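Local atomic coordinates of glycoside hydrolase family 43 (Halothermothrix orenii, PDB entry 4QQS), a protein that has alpha-L-arabinofuranosidase activity, and probably removes arabinose units from plant polysaccharides in the course of xylan degradation. Residues Gly135-Asp144 with Ser156-Leu167; Trp66-Pro74 with Thr86-Lys97. All coordinates share one frame; numbering follows the deposited sequence.

Contacts 1 and 2 join strands in two different sheets of the five-bladed beta-propeller. Contact 2 comes first along the chain and closes before contact 1 opens. It lies in the four-stranded antiparallel sheet of strands 72-79, 82-90, 96-103 and 111-112, whereas contact 1 pairs strand 137-143 with strand 153-162. Their centres are about 17 Å apart, and their nearest atoms, about 4 Å apart, do not touch. Both reach Asp126, predicted to modulate the pKa of the acid and orient it: Ala73 of contact 2 and Val142 of contact 1 each pack against it, so two separate sheets probably border the same catalytic centre, an example of one active site assembled from several blades.

Contact 1 (Gly135-Asp144 with Ser156-Leu167); sequences GTPYIYYVKD and SQIYVQEMSQDL
Val160 lays its methyl CG2 over one face of the Tyr140 ring, 3.4 Å from CE2, in the middle of two antiparallel strands of the five-bladed beta-propeller. Beside them Val142 CG2 meets Ile158 CG1 at 3.9 Å, while Val142 also packs on Asp126 and Glu195, the latter the predicted proton donor. On the other face of the sheet, Tyr159 CB sits over the Tyr141 ring, and Met163 SD touches Ile139 CB at 3.7 Å. Seven backbone hydrogen bonds, from Met163 N to Pro137 O through Gln157 N to Lys143 O, lock the register. Tyr141 has CG between its backbone N and carbonyl carbon (chi1 58°), which swings the ring across toward the partner strand, where its hydroxyl donates to Gln161 OE1 at 2.6 Å, the ring and amide planes 53° apart. Arg120 bonds to both oxygens. A phenylalanine here would probably leave Arg120 short of one acceptor and the Gln161 amide less firmly held against turning. At the polar margin, the extended Lys143 chain runs beside Tyr159, and one water joins Lys143 NZ to Tyr159 OH. That hydroxyl donates to Gln157 OE1 at 2.8 Å from above the amide plane.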
loop_
_atom_site.group_PDB
_atom_site.type_symbol
_atom_site.label_atom_id
_atom_site.label_comp_id
_atom_site.label_asym_id
_atom_site.label_seq_id
_atom_site.Cartn_x
_atom_site.Cartn_y
_atom_site.Cartn_z
ATOM N N GLY A 135 -6.938 7.056 18.628
ATOM C CA GLY A 135 -8.134 6.893 17.822
ATOM C C GLY A 135 -8.319 7.900 16.699
ATOM O O GLY A 135 -9.305 7.814 15.961
ATOM N N THR A 136 -7.400 8.852 16.558
ATOM C CA THR A 136 -7.516 9.849 15.498
ATOM C C THR A 136 -7.131 9.234 14.150
ATOM O O THR A 136 -6.062 8.632 14.030
ATOM C CB THR A 136 -6.608 11.066 15.764
ATOM O OG1 THR A 136 -6.884 11.619 17.058
ATOM C CG2 THR A 136 -6.804 12.142 14.697
ATOM N N PRO A 137 -7.986 9.395 13.126
ATOM C CA PRO A 137 -7.655 8.908 11.788
ATOM C C PRO A 137 -6.885 9.932 10.968
ATOM O O PRO A 137 -7.151 11.137 11.027
ATOM C CB PRO A 137 -9.031 8.673 11.161
ATOM C CG PRO A 137 -9.962 9.595 11.889
ATOM C CD PRO A 137 -9.365 9.911 13.208
ATOM N N TYR A 138 -5.935 9.423 10.192
ATOM C CA TYR A 138 -5.185 10.209 9.234
ATOM C C TYR A 138 -5.169 9.476 7.909
ATOM O O TYR A 138 -5.009 8.269 7.882
ATOM C CB TYR A 138 -3.742 10.405 9.702
ATOM C CG TYR A 138 -3.624 11.117 11.022
ATOM C CD1 TYR A 138 -3.677 10.417 12.219
ATOM C CD2 TYR A 138 -3.482 12.496 11.081
ATOM C CE1 TYR A 138 -3.581 11.061 13.434
ATOM C CE2 TYR A 138 -3.397 13.158 12.302
ATOM C CZ TYR A 138 -3.451 12.427 13.473
ATOM O OH TYR A 138 -3.350 13.052 14.697
ATOM N N ILE A 139 -5.329 10.209 6.821
ATOM C CA ILE A 139 -5.214 9.637 5.493
ATOM C C ILE A 139 -3.952 10.152 4.822
ATOM O O ILE A 139 -3.706 11.355 4.769
ATOM C CB ILE A 139 -6.486 9.888 4.638
ATOM C CG1 ILE A 139 -6.407 9.093 3.327
ATOM C CG2 ILE A 139 -6.724 11.369 4.384
ATOM C CD1 ILE A 139 -7.707 9.097 2.530
ATOM N N TYR A 140 -3.152 9.209 4.336
ATOM C CA TYR A 140 -1.964 9.479 3.534
ATOM C C TYR A 140 -2.340 9.107 2.113
ATOM O O TYR A 140 -2.953 8.082 1.896
ATOM C CB TYR A 140 -0.787 8.610 4.034
ATOM C CG TYR A 140 -0.380 8.959 5.434
ATOM C CD1 TYR A 140 -1.038 8.424 6.531
ATOM C CD2 TYR A 140 0.638 9.856 5.672
ATOM C CE1 TYR A 140 -0.705 8.802 7.822
ATOM C CE2 TYR A 140 0.994 10.229 6.959
ATOM C CZ TYR A 140 0.313 9.703 8.038
ATOM O OH TYR A 140 0.592 10.060 9.325
ATOM N N TYR A 141 -1.998 9.949 1.147
ATOM C CA TYR A 141 -2.401 9.684 -0.223
ATOM C C TYR A 141 -1.439 10.351 -1.186
ATOM O O TYR A 141 -0.656 11.211 -0.807
ATOM C CB TYR A 141 -3.839 10.155 -0.466
ATOM C CG TYR A 141 -4.067 11.624 -0.184
ATOM C CD1 TYR A 141 -3.921 12.573 -1.171
ATOM C CD2 TYR A 141 -4.417 12.067 1.084
ATOM C CE1 TYR A 141 -4.135 13.917 -0.915
ATOM C CE2 TYR A 141 -4.624 13.415 1.351
ATOM C CZ TYR A 141 -4.490 14.333 0.346
ATOM O OH TYR A 141 -4.680 15.687 0.564
ATOM N N VAL A 142 -1.520 9.945 -2.444
ATOM C CA VAL A 142 -0.606 10.411 -3.469
ATOM C C VAL A 142 -1.312 11.369 -4.421
ATOM O O VAL A 142 -2.370 11.058 -4.967
ATOM C CB VAL A 142 -0.041 9.228 -4.269
ATOM C CG1 VAL A 142 0.784 9.699 -5.449
ATOM C CG2 VAL A 142 0.807 8.344 -3.347
ATOM N N LYS A 143 -0.698 12.537 -4.609
ATOM C CA LYS A 143 -1.037 13.461 -5.691
ATOM C C LYS A 143 -0.205 13.005 -6.880
ATOM O O LYS A 143 0.999 13.167 -6.903
ATOM C CB LYS A 143 -0.715 14.895 -5.262
ATOM C CG LYS A 143 -1.225 15.980 -6.193
ATOM C CD LYS A 143 -0.885 17.384 -5.654
ATOM C CE LYS A 143 -1.623 18.466 -6.413
ATOM N NZ LYS A 143 -1.189 19.829 -6.084
ATOM N N ASP A 144 -0.882 12.321 -7.809
ATOM C CA ASP A 144 -0.215 11.498 -8.804
ATOM C C ASP A 144 0.479 12.293 -9.907
ATOM O O ASP A 144 -0.048 13.284 -10.421
ATOM C CB ASP A 144 -1.238 10.546 -9.421
ATOM C CG ASP A 144 -0.612 9.535 -10.360
ATOM O OD1 ASP A 144 0.068 8.610 -9.872
ATOM O OD2 ASP A 144 -0.823 9.675 -11.585
ATOM N N SER A 156 5.019 12.356 -8.304
ATOM C CA SER A 156 4.078 11.860 -7.312
ATOM C C SER A 156 4.555 12.230 -5.920
ATOM O O SER A 156 5.678 11.898 -5.531
ATOM C CB SER A 156 3.892 10.348 -7.426
ATOM O OG SER A 156 3.143 10.026 -8.586
ATOM N N GLN A 157 3.706 12.952 -5.194
ATOM C CA GLN A 157 3.968 13.412 -3.831
ATOM C C GLN A 157 2.986 12.760 -2.867
ATOM O O GLN A 157 1.831 12.528 -3.234
ATOM C CB GLN A 157 3.745 14.921 -3.736
ATOM C CG GLN A 157 4.532 15.783 -4.694
ATOM C CD GLN A 157 4.076 17.223 -4.574
ATOM O OE1 GLN A 157 2.907 17.522 -4.810
ATOM N NE2 GLN A 157 4.968 18.107 -4.142
ATOM N N ILE A 158 3.434 12.492 -1.640
ATOM C CA ILE A 158 2.548 11.988 -0.600
ATOM C C ILE A 158 2.133 13.114 0.331
ATOM O O ILE A 158 2.994 13.800 0.880
ATOM C CB ILE A 158 3.208 10.841 0.181
ATOM C CG1 ILE A 158 3.432 9.639 -0.741
ATOM C CG2 ILE A 158 2.361 10.433 1.391
ATOM C CD1 ILE A 158 4.403 8.597 -0.195
ATOM N N TYR A 159 0.820 13.281 0.468
ATOM C CA TYR A 159 0.198 14.227 1.372
ATOM C C TYR A 159 -0.469 13.477 2.514
ATOM O O TYR A 159 -0.769 12.291 2.414
ATOM C CB TYR A 159 -0.848 15.073 0.623
ATOM C CG TYR A 159 -0.238 16.095 -0.294
ATOM C CD1 TYR A 159 0.197 15.744 -1.568
ATOM C CD2 TYR A 159 -0.070 17.410 0.113
ATOM C CE1 TYR A 159 0.785 16.653 -2.411
ATOM C CE2 TYR A 159 0.522 18.342 -0.732
ATOM C CZ TYR A 159 0.946 17.954 -1.987
ATOM O OH TYR A 159 1.533 18.882 -2.814
ATOM N N VAL A 160 -0.728 14.206 3.591
ATOM C CA VAL A 160 -1.477 13.688 4.722
ATOM C C VAL A 160 -2.490 14.719 5.185
ATOM O O VAL A 160 -2.231 15.924 5.177
ATOM C CB VAL A 160 -0.544 13.271 5.895
ATOM C CG1 VAL A 160 0.344 14.421 6.360
ATOM C CG2 VAL A 160 -1.340 12.694 7.062
ATOM N N GLN A 161 -3.657 14.228 5.588
ATOM C CA GLN A 161 -4.616 15.022 6.344
ATOM C C GLN A 161 -5.230 14.186 7.445
ATOM O O GLN A 161 -5.472 12.992 7.295
ATOM C CB GLN A 161 -5.735 15.559 5.439
ATOM C CG GLN A 161 -5.252 16.665 4.522
ATOM C CD GLN A 161 -6.283 17.123 3.531
ATOM O OE1 GLN A 161 -6.337 16.630 2.397
ATOM N NE2 GLN A 161 -7.110 18.079 3.937
ATOM N N GLU A 162 -5.508 14.833 8.565
ATOM C CA GLU A 162 -6.373 14.247 9.576
ATOM C C GLU A 162 -7.768 14.120 8.986
ATOM O O GLU A 162 -8.186 14.975 8.197
ATOM C CB GLU A 162 -6.370 15.173 10.784
ATOM C CG GLU A 162 -7.100 14.658 11.992
ATOM C CD GLU A 162 -6.988 15.609 13.170
ATOM O OE1 GLU A 162 -6.057 16.459 13.186
ATOM O OE2 GLU A 162 -7.834 15.510 14.075
ATOM N N MET A 163 -8.479 13.060 9.355
ATOM C CA MET A 163 -9.859 12.893 8.912
ATOM C C MET A 163 -10.826 13.176 10.031
ATOM O O MET A 163 -10.482 13.112 11.206
ATOM C CB MET A 163 -10.133 11.478 8.410
ATOM C CG MET A 163 -9.078 10.939 7.442
ATOM S SD MET A 163 -9.506 9.343 6.761
ATOM C CE MET A 163 -10.586 9.832 5.432
ATOM N N SER A 164 -12.063 13.457 9.648
ATOM C CA SER A 164 -13.146 13.470 10.600
ATOM C C SER A 164 -13.310 12.063 11.162
ATOM O O SER A 164 -12.864 11.063 10.562
ATOM C CB SER A 164 -14.436 13.921 9.926
ATOM O OG SER A 164 -14.713 13.105 8.799
ATOM N N GLN A 165 -13.993 11.978 12.297
ATOM C CA GLN A 165 -14.200 10.698 12.945
ATOM C C GLN A 165 -14.969 9.715 12.073
ATOM O O GLN A 165 -14.749 8.512 12.185
ATOM C CB GLN A 165 -14.931 10.891 14.280
ATOM C CG GLN A 165 -14.057 11.478 15.378
ATOM C CD GLN A 165 -13.006 10.501 15.858
ATOM O OE1 GLN A 165 -13.320 9.364 16.207
ATOM N NE2 GLN A 165 -11.740 10.928 15.851
ATOM N N ASP A 166 -15.852 10.222 11.214
ATOM C CA ASP A 166 -16.636 9.361 10.327
ATOM C C ASP A 166 -15.938 9.016 9.006
ATOM O O ASP A 166 -16.509 8.311 8.173
ATOM C CB ASP A 166 -18.042 9.935 10.082
ATOM C CG ASP A 166 -18.050 11.318 9.426
ATOM O OD1 ASP A 166 -17.011 11.763 8.904
ATOM O OD2 ASP A 166 -19.143 11.941 9.418
ATOM N N LEU A 167 -14.697 9.476 8.860
ATOM C CA LEU A 167 -13.880 9.255 7.670
ATOM C C LEU A 167 -14.389 9.928 6.392
ATOM O O LEU A 167 -13.869 9.650 5.320
ATOM C CB LEU A 167 -13.656 7.760 7.410
ATOM C CG LEU A 167 -13.206 6.899 8.588
ATOM C CD1 LEU A 167 -12.983 5.464 8.143
ATOM C CD2 LEU A 167 -11.963 7.456 9.282
HETATM O O HOH W 1 -0.242 20.900 -3.647
HETATM O O HOH W 2 1.952 7.781 -8.018
#

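Contact 2 (Trp66-Pro74 with Thr86-Lys97); sequences WGTEDFWAP and TYSARDNDGHLK
Arg90 closes two of its nitrogens on a single oxygen of Asp70 rather than sharing them between both: NE lies 2.8 Å and NH2 3.0 Å from OD2. That oxygen lies in the guanidinium plane, yet the carboxylate is turned 85° from it, so NE arrives nearly along the C-O axis and NH2 from above the carboxylate. Two further contacts hold the guanidinium in place. Leu96 CD2 covers the centre of one face, 3.5 Å above the plane, and NH1 donates to Gly94 O. Glu69 OE2 adds a second, long salt bridge.

Backbone bonds flank this grip. Arg90 N donates to Glu69 O at 2.9 Å, Thr68 N to Arg90 O, and Trp72 and Ser88 form a hydrogen-bonded antiparallel pair. Between these bonds, a water binds both Asp70 O and Ser88 OG and lies over one face of the Trp72 indole.

On the other side of the strand, Ala89 CB stands 3.7 Å from the centroid of the Phe71 ring, a CH-pi contact. Gly67 lies so close that any CB would clash with both. With CG anti to the backbone N (chi1 -176°), the Trp66 indole extends past Ala89 until CH2 reaches Lys97 O at 3.5 Å. Its NE1 makes a weak hydrogen bond of 3.2 Å to Asp91 OD2, a carboxylate oxygen also held by Lys97 NZ; the same ammonium bridges to Asp93 and, beyond these segments, to Asp119.

Trp72, next to a bound HEPES molecule, leans on Leu96 CD1. The contact thus straps the approach to the hairpin of strands 72-79 and 82-90 onto its second strand and the start of strand 96-103, with Phe71 packing on Phe39 of strand 38-44 and Ser88 on Ile125 of strand 124-131.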
loop_
_atom_site.group_PDB
_atom_site.type_symbol
_atom_site.label_atom_id
_atom_site.label_comp_id
_atom_site.label_asym_id
_atom_site.label_seq_id
_atom_site.Cartn_x
_atom_site.Cartn_y
_atom_site.Cartn_z
ATOM N N TRP A 66 -19.538 3.106 -9.523
ATOM C CA TRP A 66 -18.597 4.199 -9.697
ATOM C C TRP A 66 -17.243 3.694 -10.176
ATOM O O TRP A 66 -16.770 2.646 -9.748
ATOM C CB TRP A 66 -18.430 4.965 -8.375
ATOM C CG TRP A 66 -17.541 6.141 -8.536
ATOM C CD1 TRP A 66 -17.893 7.370 -9.011
ATOM C CD2 TRP A 66 -16.133 6.204 -8.277
ATOM N NE1 TRP A 66 -16.804 8.192 -9.052
ATOM C CE2 TRP A 66 -15.708 7.501 -8.615
ATOM C CE3 TRP A 66 -15.190 5.289 -7.788
ATOM C CZ2 TRP A 66 -14.391 7.906 -8.485
ATOM C CZ3 TRP A 66 -13.874 5.702 -7.655
ATOM C CH2 TRP A 66 -13.488 6.998 -8.001
ATOM N N GLY A 67 -16.613 4.467 -11.049
ATOM C CA GLY A 67 -15.287 4.175 -11.557
ATOM C C GLY A 67 -15.378 3.486 -12.895
ATOM O O GLY A 67 -16.211 2.599 -13.081
ATOM N N THR A 68 -14.533 3.889 -13.839
ATOM C CA THR A 68 -14.624 3.389 -15.209
ATOM C C THR A 68 -13.548 2.368 -15.567
ATOM O O THR A 68 -13.768 1.524 -16.436
ATOM C CB THR A 68 -14.569 4.526 -16.248
ATOM O OG1 THR A 68 -13.292 5.169 -16.204
ATOM C CG2 THR A 68 -15.661 5.543 -15.993
ATOM N N GLU A 69 -12.404 2.460 -14.902
ATOM C CA GLU A 69 -11.225 1.668 -15.206
ATOM C C GLU A 69 -10.165 2.068 -14.192
ATOM O O GLU A 69 -10.393 2.956 -13.368
ATOM C CB GLU A 69 -10.729 1.943 -16.634
ATOM C CG GLU A 69 -10.335 3.396 -16.868
ATOM C CD GLU A 69 -9.782 3.668 -18.256
ATOM O OE1 GLU A 69 -9.366 2.712 -18.946
ATOM O OE2 GLU A 69 -9.749 4.851 -18.648
ATOM N N ASP A 70 -9.012 1.416 -14.266
ATOM C CA ASP A 70 -7.863 1.776 -13.433
ATOM C C ASP A 70 -8.184 1.688 -11.932
ATOM O O ASP A 70 -7.861 2.581 -11.146
ATOM C CB ASP A 70 -7.327 3.164 -13.806
ATOM C CG ASP A 70 -6.760 3.216 -15.225
ATOM O OD1 ASP A 70 -6.082 2.245 -15.642
ATOM O OD2 ASP A 70 -6.980 4.232 -15.920
ATOM N N PHE A 71 -8.785 0.567 -11.548
ATOM C CA PHE A 71 -9.058 0.255 -10.146
ATOM C C PHE A 71 -7.765 -0.211 -9.489
ATOM O O PHE A 71 -7.276 -1.302 -9.801
ATOM C CB PHE A 71 -10.152 -0.824 -10.041
ATOM C CG PHE A 71 -11.531 -0.307 -10.337
ATOM C CD1 PHE A 71 -11.989 -0.194 -11.648
ATOM C CD2 PHE A 71 -12.381 0.087 -9.315
ATOM C CE1 PHE A 71 -13.247 0.302 -11.905
ATOM C CE2 PHE A 71 -13.639 0.581 -9.586
ATOM C CZ PHE A 71 -14.060 0.686 -10.877
ATOM N N TRP A 72 -7.206 0.625 -8.607
ATOM C CA TRP A 72 -5.893 0.372 -8.023
ATOM C C TRP A 72 -5.879 0.451 -6.507
ATOM O O TRP A 72 -6.575 1.268 -5.892
ATOM C CB TRP A 72 -4.841 1.386 -8.516
ATOM C CG TRP A 72 -4.634 1.469 -9.985
ATOM C CD1 TRP A 72 -4.961 0.542 -10.932
ATOM C CD2 TRP A 72 -4.066 2.580 -10.682
ATOM N NE1 TRP A 72 -4.632 1.018 -12.187
ATOM C CE2 TRP A 72 -4.091 2.274 -12.057
ATOM C CE3 TRP A 72 -3.544 3.806 -10.277
ATOM C CZ2 TRP A 72 -3.607 3.154 -13.027
ATOM C CZ3 TRP A 72 -3.072 4.679 -11.243
ATOM C CH2 TRP A 72 -3.112 4.352 -12.599
ATOM N N ALA A 73 -4.999 -0.374 -5.945
ATOM C CA ALA A 73 -4.421 -0.242 -4.599
ATOM C C ALA A 73 -5.450 -0.098 -3.479
ATOM O O ALA A 73 -5.518 0.932 -2.800
ATOM C CB ALA A 73 -3.381 0.878 -4.571
ATOM N N PRO A 74 -6.219 -1.167 -3.252
ATOM C CA PRO A 74 -7.212 -1.179 -2.184
ATOM C C PRO A 74 -6.557 -1.373 -0.825
ATOM O O PRO A 74 -5.578 -2.117 -0.714
ATOM C CB PRO A 74 -8.058 -2.401 -2.532
ATOM C CG PRO A 74 -7.076 -3.347 -3.132
ATOM C CD PRO A 74 -6.137 -2.462 -3.942
ATOM N N THR A 86 -10.526 1.789 1.209
ATOM C CA THR A 86 -10.204 2.865 0.294
ATOM C C THR A 86 -9.630 2.262 -0.974
ATOM O O THR A 86 -9.042 1.178 -0.957
ATOM C CB THR A 86 -9.176 3.852 0.895
ATOM O OG1 THR A 86 -8.044 3.129 1.389
ATOM C CG2 THR A 86 -9.785 4.669 2.020
ATOM N N TYR A 87 -9.802 2.974 -2.078
ATOM C CA TYR A 87 -9.252 2.563 -3.356
ATOM C C TYR A 87 -9.307 3.756 -4.279
ATOM O O TYR A 87 -9.927 4.771 -3.949
ATOM C CB TYR A 87 -10.030 1.386 -3.952
ATOM C CG TYR A 87 -11.478 1.650 -4.326
ATOM C CD1 TYR A 87 -12.500 1.532 -3.393
ATOM C CD2 TYR A 87 -11.832 1.977 -5.629
ATOM C CE1 TYR A 87 -13.830 1.712 -3.746
ATOM C CE2 TYR A 87 -13.154 2.160 -5.994
ATOM C CZ TYR A 87 -14.149 2.029 -5.049
ATOM O OH TYR A 87 -15.455 2.204 -5.453
ATOM N N SER A 88 -8.722 3.632 -5.470
ATOM C CA SER A 88 -8.905 4.656 -6.481
ATOM C C SER A 88 -9.333 4.027 -7.795
ATOM O O SER A 88 -9.096 2.848 -8.048
ATOM C CB SER A 88 -7.652 5.525 -6.648
ATOM O OG SER A 88 -6.548 4.774 -7.115
ATOM N N ALA A 89 -9.982 4.841 -8.613
ATOM C CA ALA A 89 -10.354 4.466 -9.969
ATOM C C ALA A 89 -10.475 5.743 -10.778
ATOM O O ALA A 89 -10.527 6.847 -10.232
ATOM C CB ALA A 89 -11.676 3.683 -9.990
ATOM N N ARG A 90 -10.555 5.594 -12.097
ATOM C CA ARG A 90 -10.731 6.736 -12.980
ATOM C C ARG A 90 -12.214 7.088 -13.095
ATOM O O ARG A 90 -13.049 6.234 -13.376
ATOM C CB ARG A 90 -10.145 6.462 -14.376
ATOM C CG ARG A 90 -9.922 7.736 -15.179
ATOM C CD ARG A 90 -9.140 7.494 -16.459
ATOM N NE ARG A 90 -7.834 6.887 -16.227
ATOM C CZ ARG A 90 -6.731 7.539 -15.873
ATOM N NH1 ARG A 90 -6.741 8.849 -15.674
ATOM N NH2 ARG A 90 -5.602 6.861 -15.686
ATOM N N ASP A 91 -12.534 8.354 -12.860
ATOM C CA ASP A 91 -13.917 8.806 -12.942
ATOM C C ASP A 91 -14.238 9.163 -14.395
ATOM O O ASP A 91 -13.362 9.159 -15.268
ATOM C CB ASP A 91 -14.135 10.008 -12.020
ATOM C CG ASP A 91 -15.556 10.100 -11.478
ATOM O OD1 ASP A 91 -16.472 9.432 -12.009
ATOM O OD2 ASP A 91 -15.752 10.849 -10.493
ATOM N N ASN A 92 -15.501 9.480 -14.656
ATOM C CA ASN A 92 -15.943 9.818 -16.004
ATOM C C ASN A 92 -15.225 11.028 -16.588
ATOM O O ASN A 92 -15.067 11.135 -17.805
ATOM C CB ASN A 92 -17.451 10.049 -16.015
ATOM C CG ASN A 92 -18.223 8.774 -15.793
ATOM O OD1 ASN A 92 -18.065 7.803 -16.535
ATOM N ND2 ASN A 92 -19.039 8.752 -14.752
ATOM N N ASP A 93 -14.777 11.924 -15.714
ATOM C CA ASP A 93 -14.076 13.126 -16.140
ATOM C C ASP A 93 -12.600 12.890 -16.438
ATOM O O ASP A 93 -11.883 13.824 -16.788
ATOM C CB ASP A 93 -14.249 14.256 -15.125
ATOM C CG ASP A 93 -13.674 13.936 -13.745
ATOM O OD1 ASP A 93 -12.973 12.913 -13.559
ATOM O OD2 ASP A 93 -13.934 14.749 -12.829
ATOM N N GLY A 94 -12.152 11.647 -16.300
ATOM C CA GLY A 94 -10.785 11.282 -16.620
ATOM C C GLY A 94 -9.780 11.388 -15.486
ATOM O O GLY A 94 -8.631 11.007 -15.660
ATOM N N HIS A 95 -10.188 11.920 -14.339
ATOM C CA HIS A 95 -9.285 12.026 -13.196
ATOM C C HIS A 95 -9.353 10.779 -12.321
ATOM O O HIS A 95 -10.431 10.221 -12.121
ATOM C CB HIS A 95 -9.642 13.245 -12.330
ATOM C CG HIS A 95 -9.593 14.546 -13.061
ATOM N ND1 HIS A 95 -8.428 15.065 -13.583
ATOM C CD2 HIS A 95 -10.565 15.445 -13.340
ATOM C CE1 HIS A 95 -8.689 16.226 -14.159
ATOM N NE2 HIS A 95 -9.980 16.479 -14.027
ATOM N N LEU A 96 -8.206 10.339 -11.820
ATOM C CA LEU A 96 -8.156 9.284 -10.808
ATOM C C LEU A 96 -8.574 9.869 -9.470
ATOM O O LEU A 96 -8.075 10.927 -9.087
ATOM C CB LEU A 96 -6.746 8.718 -10.678
ATOM C CG LEU A 96 -6.186 8.119 -11.971
ATOM C CD1 LEU A 96 -4.723 7.790 -11.803
ATOM C CD2 LEU A 96 -6.978 6.897 -12.393
ATOM N N LYS A 97 -9.470 9.201 -8.752
ATOM C CA LYS A 97 -9.951 9.699 -7.467
ATOM C C LYS A 97 -10.030 8.565 -6.470
ATOM O O LYS A 97 -10.242 7.402 -6.821
ATOM C CB LYS A 97 -11.326 10.359 -7.620
ATOM C CG LYS A 97 -11.380 11.425 -8.711
ATOM C CD LYS A 97 -12.772 12.016 -8.904
ATOM C CE LYS A 97 -12.813 12.862 -10.159
ATOM N NZ LYS A 97 -14.192 13.320 -10.476
HETATM O O HOH W 3 -17.341 1.288 -7.464
HETATM O O HOH W 4 -17.305 6.749 -12.470
HETATM O O HOH W 5 -6.588 4.530 -9.769
HETATM O O HOH W 6 -5.372 3.686 -5.068
HETATM O O HOH W 7 -6.433 2.794 -0.863
#